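Local coordinates for signal recognition 54 kDa protein (PDB 3DM5) that is an SRP54-type protein with a helical bundle domain, a P-loop GTPase-family domain that holds GDP, and a signal peptide binding domain, at residues K8-T13 with R292-G297; V134-W139 with V188-R193; I244-L249 with G257-V262; F328-M333 with L388-I393. All blocks are in the same frame, centred on the assembly; numbering follows the deposited sequence.

How the interactions relate
Interaction 1 starts close to the N terminus, in helix 5-19. It closes only at residues 292-297, joining the N-terminal helical bundle to helix 286-293 of the GTPase-family domain. Interactions 2 and 3 are both nested inside this long loop. They follow one another along the chain without crossing. Interaction 2 pairs the ends of strands 131-135 and 185-189, and interaction 3 packs helix 255-263 on strand 242-247. Both reach the same central sheet, with their centres about 21 Å apart. Interaction 4 opens after interaction 1 has closed. It closes a separate loop within the signal peptide binding domain, with its centre about 43 Å from that of interaction 1.

Interaction 1 of 4, residues K8-T13 with R292-G297; sequences KALANT and RLLGLG
Leu10 and Ala11 of helix 5-19 pack against Leu293 and Leu294, where helix 286-293 comes to its end. The contact is apolar. Its closely packed part is formed by Leu10, Ala11 and Leu294, all three buried. Leu294 holds CG anti to its carbonyl carbon and beside its backbone N (chi1 -58°), and from that branch CD2 meets CB of Leu10 at 3.3 Å. Beside this pair, the methyl CB of Ala11 sits 3.3 Å from the carbonyl O of Leu294. The backbones are close here, with the CA atoms of Ala11 and Leu294 4.4 Å apart. Further out on the Leu10 side chain, CD1 meets CD2 of Leu293 at 3.7 Å, and these two leucines lie at a slant to each other.

The other side is looser. Leu293 is partly exposed, the more open of the two leucines of its segment. Gly295 ends the helix in a Schellman motif with positive phi (75°), and its N bonds back to O of Arg292 at 3.1 Å. It barely touches CB of Ala11 through its N. Exposed Lys8 and Asn12 direct their CB atoms away from 292-297.

The contact joins the helical bundle to helix 286-293 of the GTPase-family region. Leu10 also packs on Ile35 of helix 25-41. Leu294 touches Leu83 of helix 71-86, so the meeting point lies among several helices of the bundle.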
loop_
_atom_site.group_PDB
_atom_site.type_symbol
_atom_site.label_atom_id
_atom_site.label_comp_id
_atom_site.label_asym_id
_atom_site.label_seq_id
_atom_site.Cartn_x
_atom_site.Cartn_y
_atom_site.Cartn_z
ATOM N N LYS A 8 -9.426 4.554 -10.384
ATOM C CA LYS A 8 -9.904 4.986 -9.076
ATOM C C LYS A 8 -9.444 6.388 -8.758
ATOM O O LYS A 8 -10.219 7.194 -8.280
ATOM C CB LYS A 8 -9.417 4.061 -7.966
ATOM C CG LYS A 8 -10.177 2.762 -7.802
ATOM C CD LYS A 8 -9.491 1.900 -6.748
ATOM C CE LYS A 8 -8.774 2.787 -5.726
ATOM N NZ LYS A 8 -8.493 2.110 -4.427
ATOM N N ALA A 9 -8.177 6.679 -9.010
ATOM C CA ALA A 9 -7.645 7.988 -8.677
ATOM C C ALA A 9 -8.287 9.107 -9.508
ATOM O O ALA A 9 -8.602 10.191 -8.990
ATOM C CB ALA A 9 -6.133 7.996 -8.824
ATOM N N LEU A 10 -8.483 8.863 -10.799
ATOM C CA LEU A 10 -9.113 9.888 -11.624
ATOM C C LEU A 10 -10.580 10.121 -11.213
ATOM O O LEU A 10 -11.010 11.250 -10.970
ATOM C CB LEU A 10 -8.957 9.555 -13.105
ATOM C CG LEU A 10 -7.496 9.649 -13.564
ATOM C CD1 LEU A 10 -7.266 8.815 -14.816
ATOM C CD2 LEU A 10 -7.018 11.110 -13.753
ATOM N N ALA A 11 -11.337 9.042 -11.099
ATOM C CA ALA A 11 -12.721 9.126 -10.652
ATOM C C ALA A 11 -12.887 9.895 -9.334
ATOM O O ALA A 11 -13.889 10.581 -9.132
ATOM C CB ALA A 11 -13.298 7.731 -10.529
ATOM N N ASN A 12 -11.913 9.776 -8.436
ATOM C CA ASN A 12 -12.026 10.405 -7.125
ATOM C C ASN A 12 -11.900 11.916 -7.176
ATOM O O ASN A 12 -12.498 12.631 -6.372
ATOM C CB ASN A 12 -11.016 9.816 -6.142
ATOM C CG ASN A 12 -11.418 8.435 -5.666
ATOM O OD1 ASN A 12 -12.569 8.014 -5.831
ATOM N ND2 ASN A 12 -10.471 7.717 -5.084
ATOM N N THR A 13 -11.124 12.407 -8.129
ATOM C CA THR A 13 -10.982 13.840 -8.283
ATOM C C THR A 13 -12.305 14.387 -8.784
ATOM O O THR A 13 -12.674 15.500 -8.451
ATOM C CB THR A 13 -9.855 14.194 -9.260
ATOM O OG1 THR A 13 -10.304 13.987 -10.607
ATOM C CG2 THR A 13 -8.629 13.333 -8.979
ATOM N N ARG A 292 -15.308 4.691 -18.895
ATOM C CA ARG A 292 -15.187 3.636 -17.867
ATOM C C ARG A 292 -14.090 4.005 -16.868
ATOM O O ARG A 292 -14.259 3.863 -15.657
ATOM C CB ARG A 292 -14.858 2.270 -18.465
ATOM C CG ARG A 292 -15.500 1.998 -19.792
ATOM C CD ARG A 292 -16.881 1.394 -19.646
ATOM N NE ARG A 292 -16.824 -0.051 -19.449
ATOM C CZ ARG A 292 -17.814 -0.885 -19.762
ATOM N NH1 ARG A 292 -18.937 -0.410 -20.293
ATOM N NH2 ARG A 292 -17.683 -2.193 -19.552
ATOM N N LEU A 293 -12.965 4.479 -17.392
ATOM C CA LEU A 293 -11.872 4.944 -16.565
ATOM C C LEU A 293 -12.397 5.856 -15.455
ATOM O O LEU A 293 -12.221 5.542 -14.278
ATOM C CB LEU A 293 -10.800 5.649 -17.411
ATOM C CG LEU A 293 -9.449 5.933 -16.744
ATOM C CD1 LEU A 293 -8.722 4.644 -16.388
ATOM C CD2 LEU A 293 -8.584 6.795 -17.655
ATOM N N LEU A 294 -13.068 6.952 -15.823
ATOM C CA LEU A 294 -13.513 7.959 -14.845
ATOM C C LEU A 294 -14.756 7.583 -14.017
ATOM O O LEU A 294 -15.205 8.350 -13.168
ATOM C CB LEU A 294 -13.753 9.296 -15.531
ATOM C CG LEU A 294 -12.529 9.838 -16.259
ATOM C CD1 LEU A 294 -12.907 11.081 -16.992
ATOM C CD2 LEU A 294 -11.432 10.121 -15.270
ATOM N N GLY A 295 -15.308 6.406 -14.267
ATOM C CA GLY A 295 -16.441 5.933 -13.499
ATOM C C GLY A 295 -17.754 6.612 -13.840
ATOM O O GLY A 295 -18.674 6.636 -13.020
ATOM N N LEU A 296 -17.836 7.148 -15.055
ATOM C CA LEU A 296 -19.004 7.879 -15.522
ATOM C C LEU A 296 -20.119 6.939 -15.908
ATOM O O LEU A 296 -19.868 5.815 -16.343
ATOM C CB LEU A 296 -18.642 8.739 -16.731
ATOM C CG LEU A 296 -17.561 9.766 -16.418
ATOM C CD1 LEU A 296 -17.209 10.633 -17.607
ATOM C CD2 LEU A 296 -18.028 10.601 -15.263
ATOM N N GLY A 297 -21.353 7.411 -15.739
ATOM C CA GLY A 297 -22.529 6.690 -16.187
ATOM C C GLY A 297 -22.747 5.375 -15.474
ATOM O O GLY A 297 -23.340 4.443 -16.029
#

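Interaction 2 of 4, residues V134-W139 with V188-R193; sequences VCSDTW and VDTAGR
Ser136 holds OG between its backbone N and carbonyl carbon (chi1 64°), and from there OG bonds to O of Asp189 at 3.2 Å. Trp139 has CG anti to its backbone N (chi1 -151°), and its ring lies over the backbone of Gly192 and Arg193.

The two chains run nearly parallel. They pair as strands at Val134 with Val188 and at Cys135 with Asp189, then continue as loops. The backbone bond from Asp189 N to Val134 O is 2.9 Å long and nearly straight. Ser136 N gives a second bond to Asp189 O at 2.8 Å. That oxygen is therefore gripped twice by Ser136, with N and OG on the same face of its carbonyl plane. Val134 and Val188 point the same way, their CG1 atoms 4.1 Å apart.

Beyond the strands, CB of Ala191 meets CB of Trp139 at 3.7 Å. CA of Arg193 stands over the six-membered ring of Trp139, 3.7 Å from its centre, in a CH-pi contact. The carbonyl O of Gly192 lies over the same face. Arg193 sends its guanidinium to Asp197 in a salt bridge.

Asp137 OD2 and Asp189 OD2 are 4.2 Å apart. Lys113 NZ makes long, weak ion pairs with Asp137 OD2 and with Asp189 OD1. Parallel strand ends beside this P-loop lysine, with Asp189-Thr190-Ala191-Gly192 matching the DxxG motif, are consistent with a P-loop GTPase fold.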
loop_
_atom_site.group_PDB
_atom_site.type_symbol
_atom_site.label_atom_id
_atom_site.label_comp_id
_atom_site.label_asym_id
_atom_site.label_seq_id
_atom_site.Cartn_x
_atom_site.Cartn_y
_atom_site.Cartn_z
ATOM N N VAL A 134 -1.023 -16.747 -40.762
ATOM C CA VAL A 134 0.197 -17.186 -41.398
ATOM C C VAL A 134 1.297 -16.882 -40.421
ATOM O O VAL A 134 1.499 -15.726 -40.063
ATOM C CB VAL A 134 0.478 -16.369 -42.677
ATOM C CG1 VAL A 134 1.905 -16.641 -43.210
ATOM C CG2 VAL A 134 -0.568 -16.662 -43.717
ATOM N N CYS A 135 2.016 -17.906 -39.994
ATOM C CA CYS A 135 3.111 -17.706 -39.062
ATOM C C CYS A 135 4.454 -17.648 -39.795
ATOM O O CYS A 135 5.021 -18.684 -40.140
ATOM C CB CYS A 135 3.120 -18.821 -38.027
ATOM S SG CYS A 135 4.582 -18.867 -36.991
ATOM N N SER A 136 4.957 -16.439 -40.036
ATOM C CA SER A 136 6.247 -16.298 -40.691
ATOM C C SER A 136 7.332 -15.913 -39.694
ATOM O O SER A 136 8.318 -15.275 -40.049
ATOM C CB SER A 136 6.170 -15.296 -41.852
ATOM O OG SER A 136 5.860 -13.989 -41.407
ATOM N N ASP A 137 7.132 -16.307 -38.438
ATOM C CA ASP A 137 8.058 -15.999 -37.344
ATOM C C ASP A 137 9.189 -17.011 -37.323
ATOM O O ASP A 137 9.094 -18.053 -36.669
ATOM C CB ASP A 137 7.328 -16.000 -35.991
ATOM C CG ASP A 137 8.159 -15.387 -34.853
ATOM O OD1 ASP A 137 9.353 -15.108 -35.059
ATOM O OD2 ASP A 137 7.607 -15.183 -33.742
ATOM N N THR A 138 10.254 -16.685 -38.050
ATOM C CA THR A 138 11.422 -17.547 -38.169
ATOM C C THR A 138 12.382 -17.309 -37.005
ATOM O O THR A 138 13.341 -18.051 -36.828
ATOM C CB THR A 138 12.162 -17.303 -39.515
ATOM O OG1 THR A 138 12.513 -15.919 -39.630
ATOM C CG2 THR A 138 11.277 -17.678 -40.690
ATOM N N TRP A 139 12.103 -16.266 -36.222
ATOM C CA TRP A 139 12.933 -15.842 -35.081
ATOM C C TRP A 139 12.719 -16.687 -33.804
ATOM O O TRP A 139 13.619 -16.821 -32.975
ATOM C CB TRP A 139 12.668 -14.363 -34.785
ATOM C CG TRP A 139 13.823 -13.620 -34.191
ATOM C CD1 TRP A 139 14.924 -13.141 -34.850
ATOM C CD2 TRP A 139 13.976 -13.234 -32.818
ATOM N NE1 TRP A 139 15.758 -12.494 -33.965
ATOM C CE2 TRP A 139 15.202 -12.540 -32.713
ATOM C CE3 TRP A 139 13.196 -13.412 -31.666
ATOM C CZ2 TRP A 139 15.670 -12.030 -31.497
ATOM C CZ3 TRP A 139 13.661 -12.902 -30.462
ATOM C CH2 TRP A 139 14.890 -12.220 -30.386
ATOM N N VAL A 188 -0.961 -12.053 -40.466
ATOM C CA VAL A 188 0.410 -12.492 -40.687
ATOM C C VAL A 188 1.303 -12.100 -39.518
ATOM O O VAL A 188 1.451 -10.918 -39.193
ATOM C CB VAL A 188 1.012 -11.886 -41.976
ATOM C CG1 VAL A 188 2.279 -12.630 -42.340
ATOM C CG2 VAL A 188 -0.011 -11.917 -43.115
ATOM N N ASP A 189 1.884 -13.120 -38.902
ATOM C CA ASP A 189 2.683 -13.017 -37.700
ATOM C C ASP A 189 4.145 -13.070 -38.115
ATOM O O ASP A 189 4.666 -14.139 -38.425
ATOM C CB ASP A 189 2.353 -14.209 -36.773
ATOM C CG ASP A 189 3.236 -14.265 -35.531
ATOM O OD1 ASP A 189 3.518 -13.197 -34.955
ATOM O OD2 ASP A 189 3.643 -15.367 -35.126
ATOM N N THR A 190 4.799 -11.918 -38.132
ATOM C CA THR A 190 6.171 -11.829 -38.591
ATOM C C THR A 190 7.140 -12.149 -37.475
ATOM O O THR A 190 6.739 -12.367 -36.338
ATOM C CB THR A 190 6.481 -10.448 -39.125
ATOM O OG1 THR A 190 6.266 -9.479 -38.095
ATOM C CG2 THR A 190 5.569 -10.141 -40.278
ATOM N N ALA A 191 8.422 -12.193 -37.816
ATOM C CA ALA A 191 9.456 -12.524 -36.857
ATOM C C ALA A 191 9.705 -11.356 -35.918
ATOM O O ALA A 191 9.830 -10.210 -36.350
ATOM C CB ALA A 191 10.730 -12.882 -37.589
ATOM N N GLY A 192 9.773 -11.643 -34.627
ATOM C CA GLY A 192 10.132 -10.619 -33.669
ATOM C C GLY A 192 11.629 -10.386 -33.718
ATOM O O GLY A 192 12.333 -11.021 -34.500
ATOM N N ARG A 193 12.115 -9.459 -32.903
ATOM C CA ARG A 193 13.542 -9.308 -32.680
ATOM C C ARG A 193 13.675 -8.878 -31.233
ATOM O O ARG A 193 12.662 -8.730 -30.548
ATOM C CB ARG A 193 14.158 -8.275 -33.623
ATOM C CG ARG A 193 13.773 -8.459 -35.093
ATOM C CD ARG A 193 14.985 -8.394 -35.999
ATOM N NE ARG A 193 16.027 -7.553 -35.420
ATOM C CZ ARG A 193 17.328 -7.791 -35.543
ATOM N NH1 ARG A 193 17.743 -8.852 -36.232
ATOM N NH2 ARG A 193 18.216 -6.977 -34.973
#

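Interaction 3 of 4, residues I244-L249 with G257-V262; sequences IIVTKL and GALSAV. With GDP (guanosine-5'-diphosphate), chain J.
Val246 and Leu249 both pack on Leu259, yet Lys248, next to Leu249, turns the opposite way and reaches GDP. The switch comes where strand 242-247 ends, at the positive phi of Lys248 (60°). The setting is a beta-alpha-beta unit of the P-loop fold, made of strand 242-247, helix 255-263 and strand 269-273. Strand and helix run almost antiparallel, at 167°, and their axes come within 9.8 Å.

The packing between them is purely apolar and fully buried. CD2 of Leu259 lies 4.0 Å from CB of Val246 and sits near both of that valine's methyls. CD1 of Leu249 fits against both methyls of Leu259, 3.7 Å from its CD1. One leucine of the helix thus bridges the strand and the loop after it. At the other end, CG1 of Ile244 meets CG1 of Val262 at 4.0 Å, the two side chains passing in opposite directions. CB of Ala258 lies 4.3 Å from CG1 of Val246. Ile272 of strand 269-273 borders both Leu249 and Leu259.

Residues 247-250, Thr-Lys-Leu-Asp, correspond to the guanine-recognition (N/T)KxD motif of GTPases, and Asp250 OD2 also bonds to GDP. The Lys248 chain is extended and runs from the base toward the ribose. Its CG is 3.5 Å from C5 of GDP and close to C6, while CE and NZ lie near O4'. NZ bonds to O of Gly110. The Lys248 backbone also binds the base: its N donates to O6 of GDP at 3.0 Å, with an N-H...O angle of 150°.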
loop_
_atom_site.group_PDB
_atom_site.type_symbol
_atom_site.label_atom_id
_atom_site.label_comp_id
_atom_site.label_asym_id
_atom_site.label_seq_id
_atom_site.Cartn_x
_atom_site.Cartn_y
_atom_site.Cartn_z
ATOM N N ILE A 244 -1.727 0.384 -33.987
ATOM C CA ILE A 244 -1.077 -0.139 -32.790
ATOM C C ILE A 244 -2.047 -0.951 -31.956
ATOM O O ILE A 244 -3.211 -0.567 -31.791
ATOM C CB ILE A 244 -0.571 1.046 -31.903
ATOM C CG1 ILE A 244 0.156 2.096 -32.746
ATOM C CG2 ILE A 244 0.293 0.553 -30.741
ATOM C CD1 ILE A 244 1.541 1.697 -33.096
ATOM N N ILE A 245 -1.574 -2.077 -31.440
ATOM C CA ILE A 245 -2.252 -2.731 -30.345
ATOM C C ILE A 245 -1.339 -2.670 -29.132
ATOM O O ILE A 245 -0.149 -2.973 -29.219
ATOM C CB ILE A 245 -2.606 -4.185 -30.650
ATOM C CG1 ILE A 245 -3.715 -4.230 -31.703
ATOM C CG2 ILE A 245 -3.056 -4.906 -29.363
ATOM C CD1 ILE A 245 -3.905 -5.608 -32.345
ATOM N N VAL A 246 -1.896 -2.243 -28.012
ATOM C CA VAL A 246 -1.142 -2.143 -26.772
ATOM C C VAL A 246 -1.544 -3.281 -25.851
ATOM O O VAL A 246 -2.733 -3.441 -25.540
ATOM C CB VAL A 246 -1.402 -0.794 -26.096
ATOM C CG1 VAL A 246 -0.653 -0.709 -24.791
ATOM C CG2 VAL A 246 -0.980 0.319 -27.036
ATOM N N THR A 247 -0.577 -4.098 -25.437
ATOM C CA THR A 247 -0.904 -5.290 -24.650
ATOM C C THR A 247 -0.627 -5.095 -23.160
ATOM O O THR A 247 0.008 -4.112 -22.765
ATOM C CB THR A 247 -0.098 -6.513 -25.088
ATOM O OG1 THR A 247 1.296 -6.203 -24.993
ATOM C CG2 THR A 247 -0.455 -6.916 -26.496
ATOM N N LYS A 248 -1.102 -6.053 -22.357
ATOM C CA LYS A 248 -0.751 -6.146 -20.953
ATOM C C LYS A 248 -1.158 -4.886 -20.194
ATOM O O LYS A 248 -0.401 -4.399 -19.347
ATOM C CB LYS A 248 0.752 -6.391 -20.805
ATOM C CG LYS A 248 1.226 -7.610 -21.545
ATOM C CD LYS A 248 2.728 -7.805 -21.419
ATOM C CE LYS A 248 3.176 -9.119 -22.084
ATOM N NZ LYS A 248 4.677 -9.289 -22.068
ATOM N N LEU A 249 -2.331 -4.340 -20.512
ATOM C CA LEU A 249 -2.817 -3.193 -19.770
ATOM C C LEU A 249 -3.375 -3.638 -18.402
ATOM O O LEU A 249 -3.456 -2.854 -17.445
ATOM C CB LEU A 249 -3.855 -2.400 -20.580
ATOM C CG LEU A 249 -3.357 -1.534 -21.752
ATOM C CD1 LEU A 249 -4.390 -0.507 -22.074
ATOM C CD2 LEU A 249 -2.065 -0.844 -21.441
ATOM N N GLY A 257 0.665 5.387 -19.090
ATOM C CA GLY A 257 1.794 6.023 -19.737
ATOM C C GLY A 257 2.014 5.556 -21.168
ATOM O O GLY A 257 2.456 6.342 -21.999
ATOM N N ALA A 258 1.721 4.285 -21.452
ATOM C CA ALA A 258 1.844 3.738 -22.806
ATOM C C ALA A 258 0.770 4.286 -23.755
ATOM O O ALA A 258 1.087 4.728 -24.855
ATOM C CB ALA A 258 1.801 2.191 -22.778
ATOM N N LEU A 259 -0.497 4.249 -23.329
ATOM C CA LEU A 259 -1.594 4.743 -24.158
ATOM C C LEU A 259 -1.401 6.209 -24.470
ATOM O O LEU A 259 -1.487 6.608 -25.623
ATOM C CB LEU A 259 -2.959 4.537 -23.504
ATOM C CG LEU A 259 -3.397 3.105 -23.173
ATOM C CD1 LEU A 259 -4.726 3.154 -22.452
ATOM C CD2 LEU A 259 -3.475 2.233 -24.422
ATOM N N SER A 260 -1.140 7.010 -23.438
ATOM C CA SER A 260 -0.969 8.439 -23.625
ATOM C C SER A 260 0.238 8.708 -24.531
ATOM O O SER A 260 0.246 9.634 -25.351
ATOM C CB SER A 260 -0.815 9.132 -22.273
ATOM O OG SER A 260 0.288 8.597 -21.566
ATOM N N ALA A 261 1.247 7.864 -24.391
ATOM C CA ALA A 261 2.473 7.992 -25.174
ATOM C C ALA A 261 2.243 7.721 -26.671
ATOM O O ALA A 261 2.650 8.502 -27.523
ATOM C CB ALA A 261 3.536 7.066 -24.623
ATOM N N VAL A 262 1.588 6.599 -26.959
ATOM C CA VAL A 262 1.221 6.210 -28.305
ATOM C C VAL A 262 0.256 7.212 -28.913
ATOM O O VAL A 262 0.361 7.543 -30.089
ATOM C CB VAL A 262 0.578 4.793 -28.352
ATOM C CG1 VAL A 262 -0.127 4.576 -29.676
ATOM C CG2 VAL A 262 1.625 3.710 -28.133
HETATM P PB GDP J . 5.807 -12.901 -27.952
HETATM O O1B GDP J . 5.622 -11.514 -27.439
HETATM O O2B GDP J . 7.285 -13.205 -27.980
HETATM O O3B GDP J . 5.196 -13.018 -29.326
HETATM O O3A GDP J . 5.235 -14.003 -26.922
HETATM P PA GDP J . 3.761 -14.089 -26.289
HETATM O O1A GDP J . 3.535 -15.422 -25.640
HETATM O O2A GDP J . 2.683 -13.816 -27.299
HETATM O "O5'" GDP J . 3.836 -12.978 -25.129
HETATM C "C5'" GDP J . 4.749 -13.228 -24.067
HETATM C "C4'" GDP J . 4.029 -13.239 -22.716
HETATM O "O4'" GDP J . 3.142 -12.114 -22.520
HETATM C "C3'" GDP J . 3.193 -14.496 -22.549
HETATM O "O3'" GDP J . 3.464 -14.956 -21.222
HETATM C "C2'" GDP J . 1.762 -14.012 -22.702
HETATM O "O2'" GDP J . 0.856 -14.727 -21.893
HETATM C "C1'" GDP J . 1.839 -12.607 -22.158
HETATM N N9 GDP J . 0.804 -11.700 -22.678
HETATM C C8 GDP J . 0.547 -11.347 -23.948
HETATM N N7 GDP J . -0.470 -10.444 -23.996
HETATM C C5 GDP J . -0.856 -10.204 -22.728
HETATM C C6 GDP J . -1.867 -9.368 -22.027
HETATM O O6 GDP J . -2.645 -8.603 -22.644
HETATM N N1 GDP J . -1.923 -9.454 -20.692
HETATM C C2 GDP J . -1.102 -10.243 -19.978
HETATM N N2 GDP J . -1.223 -10.264 -18.633
HETATM N N3 GDP J . -0.157 -11.021 -20.540
HETATM C C4 GDP J . -0.004 -11.039 -21.875
#

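Interaction 4 of 4, residues F328-M333 with L388-I393; sequences FTLKDM and LNPEII
Leu330 rests CD1 against the ring of Pro390, 3.3 Å from CG and almost as near to CB. Its chi1 (-91°) and chi2 (140°) are off the usual staggered values, and chi2 turns CD1 toward Pro390. The side chains slide past each other in opposite directions. The same CD1 reaches CD1 of Ile393, at 3.8 Å.

Thr329 is the N-cap of helix 330-341. Its OG1 lies between the backbone N and the carbonyl carbon (chi1 76°) and accepts from Asp332 N at 3.1 Å and weakly from Lys331 N. In return, OD1 of Asp332 accepts from Thr329 N at 3.0 Å, completing a capping box. CG2 of Thr329, anti to the carbonyl carbon, is the branch that touches O of Leu388, at 3.5 Å.

Lys331 has a chain bent at three successive torsions beyond CG. Its CE meets CD2 of Leu388 at 3.5 Å. NZ continues to salt bridges with Glu384 and with Asp285 of the second subunit.

Inside the signal peptide binding domain, the contact sets the start of helix 330-341 against the turn between helices 384-388 and 395-405. Leu330 packs on Leu415, and Pro390 on Tyr419, both of helix 409-427, while Ile393 rests on Ile398 of helix 395-405.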
loop_
_atom_site.group_PDB
_atom_site.type_symbol
_atom_site.label_atom_id
_atom_site.label_comp_id
_atom_site.label_asym_id
_atom_site.label_seq_id
_atom_site.Cartn_x
_atom_site.Cartn_y
_atom_site.Cartn_z
ATOM N N PHE A 328 -38.108 0.989 21.618
ATOM C CA PHE A 328 -37.848 1.993 20.600
ATOM C C PHE A 328 -37.332 3.220 21.343
ATOM O O PHE A 328 -37.873 3.589 22.388
ATOM C CB PHE A 328 -39.146 2.267 19.830
ATOM C CG PHE A 328 -39.126 3.502 18.964
ATOM C CD1 PHE A 328 -38.713 3.430 17.645
ATOM C CD2 PHE A 328 -39.588 4.716 19.446
ATOM C CE1 PHE A 328 -38.716 4.556 16.823
ATOM C CE2 PHE A 328 -39.595 5.844 18.635
ATOM C CZ PHE A 328 -39.157 5.761 17.315
ATOM N N THR A 329 -36.262 3.826 20.835
ATOM C CA THR A 329 -35.581 4.887 21.569
ATOM C C THR A 329 -35.476 6.163 20.769
ATOM O O THR A 329 -35.799 6.206 19.575
ATOM C CB THR A 329 -34.144 4.491 21.963
ATOM O OG1 THR A 329 -33.294 4.578 20.812
ATOM C CG2 THR A 329 -34.093 3.073 22.538
ATOM N N LEU A 330 -35.002 7.203 21.448
ATOM C CA LEU A 330 -34.776 8.500 20.830
ATOM C C LEU A 330 -33.708 8.403 19.760
ATOM O O LEU A 330 -33.664 9.217 18.842
ATOM C CB LEU A 330 -34.371 9.522 21.888
ATOM C CG LEU A 330 -35.543 10.288 22.496
ATOM C CD1 LEU A 330 -35.351 10.460 23.987
ATOM C CD2 LEU A 330 -35.673 11.626 21.803
ATOM N N LYS A 331 -32.848 7.401 19.890
ATOM C CA LYS A 331 -31.818 7.153 18.896
ATOM C C LYS A 331 -32.468 6.566 17.646
ATOM O O LYS A 331 -32.201 7.005 16.529
ATOM C CB LYS A 331 -30.769 6.191 19.448
ATOM C CG LYS A 331 -29.336 6.579 19.127
ATOM C CD LYS A 331 -28.636 7.227 20.316
ATOM C CE LYS A 331 -27.854 6.200 21.127
ATOM N NZ LYS A 331 -26.491 5.965 20.576
ATOM N N ASP A 332 -33.330 5.573 17.848
ATOM C CA ASP A 332 -34.121 4.994 16.763
ATOM C C ASP A 332 -34.932 6.042 15.980
ATOM O O ASP A 332 -34.998 5.986 14.752
ATOM C CB ASP A 332 -35.049 3.920 17.313
ATOM C CG ASP A 332 -34.299 2.709 17.824
ATOM O OD1 ASP A 332 -34.660 2.180 18.900
ATOM O OD2 ASP A 332 -33.341 2.280 17.147
ATOM N N MET A 333 -35.546 6.987 16.690
ATOM C CA MET A 333 -36.298 8.071 16.062
ATOM C C MET A 333 -35.372 9.058 15.342
ATOM O O MET A 333 -35.571 9.371 14.167
ATOM C CB MET A 333 -37.150 8.805 17.100
ATOM C CG MET A 333 -38.115 9.823 16.504
ATOM S SD MET A 333 -38.644 11.108 17.664
ATOM C CE MET A 333 -37.174 12.125 17.735
ATOM N N LEU A 388 -31.361 6.751 25.213
ATOM C CA LEU A 388 -31.606 5.313 25.249
ATOM C C LEU A 388 -32.809 4.944 26.116
ATOM O O LEU A 388 -33.433 3.903 25.913
ATOM C CB LEU A 388 -30.341 4.555 25.676
ATOM C CG LEU A 388 -29.186 4.711 24.680
ATOM C CD1 LEU A 388 -27.916 4.009 25.136
ATOM C CD2 LEU A 388 -29.624 4.198 23.321
ATOM N N ASN A 389 -33.132 5.809 27.071
ATOM C CA ASN A 389 -34.293 5.626 27.948
ATOM C C ASN A 389 -34.988 6.960 28.131
ATOM O O ASN A 389 -34.717 7.671 29.095
ATOM C CB ASN A 389 -33.861 5.101 29.318
ATOM C CG ASN A 389 -32.809 4.020 29.220
ATOM O OD1 ASN A 389 -33.116 2.871 28.898
ATOM N ND2 ASN A 389 -31.551 4.384 29.486
ATOM N N PRO A 390 -35.863 7.320 27.186
ATOM C CA PRO A 390 -36.553 8.612 27.239
ATOM C C PRO A 390 -37.431 8.724 28.489
ATOM O O PRO A 390 -37.485 9.789 29.107
ATOM C CB PRO A 390 -37.400 8.604 25.960
ATOM C CG PRO A 390 -36.717 7.628 25.060
ATOM C CD PRO A 390 -36.200 6.563 25.969
ATOM N N GLU A 391 -38.095 7.620 28.838
ATOM C CA GLU A 391 -38.860 7.462 30.077
ATOM C C GLU A 391 -38.274 8.212 31.268
ATOM O O GLU A 391 -39.009 8.764 32.080
ATOM C CB GLU A 391 -38.935 5.980 30.421
ATOM C CG GLU A 391 -37.764 5.201 29.829
ATOM C CD GLU A 391 -37.296 4.062 30.711
ATOM O OE1 GLU A 391 -37.932 3.814 31.761
ATOM O OE2 GLU A 391 -36.285 3.419 30.352
ATOM N N ILE A 392 -36.952 8.222 31.385
ATOM C CA ILE A 392 -36.295 8.881 32.510
ATOM C C ILE A 392 -36.313 10.404 32.403
ATOM O O ILE A 392 -35.968 11.094 33.364
ATOM C CB ILE A 392 -34.823 8.429 32.662
ATOM C CG1 ILE A 392 -33.907 9.300 31.788
ATOM C CG2 ILE A 392 -34.682 6.931 32.365
ATOM C CD1 ILE A 392 -32.441 9.042 31.972
ATOM N N ILE A 393 -36.695 10.934 31.245
ATOM C CA ILE A 393 -36.606 12.382 31.040
ATOM C C ILE A 393 -37.661 13.161 31.835
ATOM O O ILE A 393 -38.725 13.489 31.317
ATOM C CB ILE A 393 -36.678 12.781 29.548
ATOM C CG1 ILE A 393 -35.615 12.037 28.730
ATOM C CG2 ILE A 393 -36.521 14.297 29.397
ATOM C CD1 ILE A 393 -35.535 12.456 27.249
#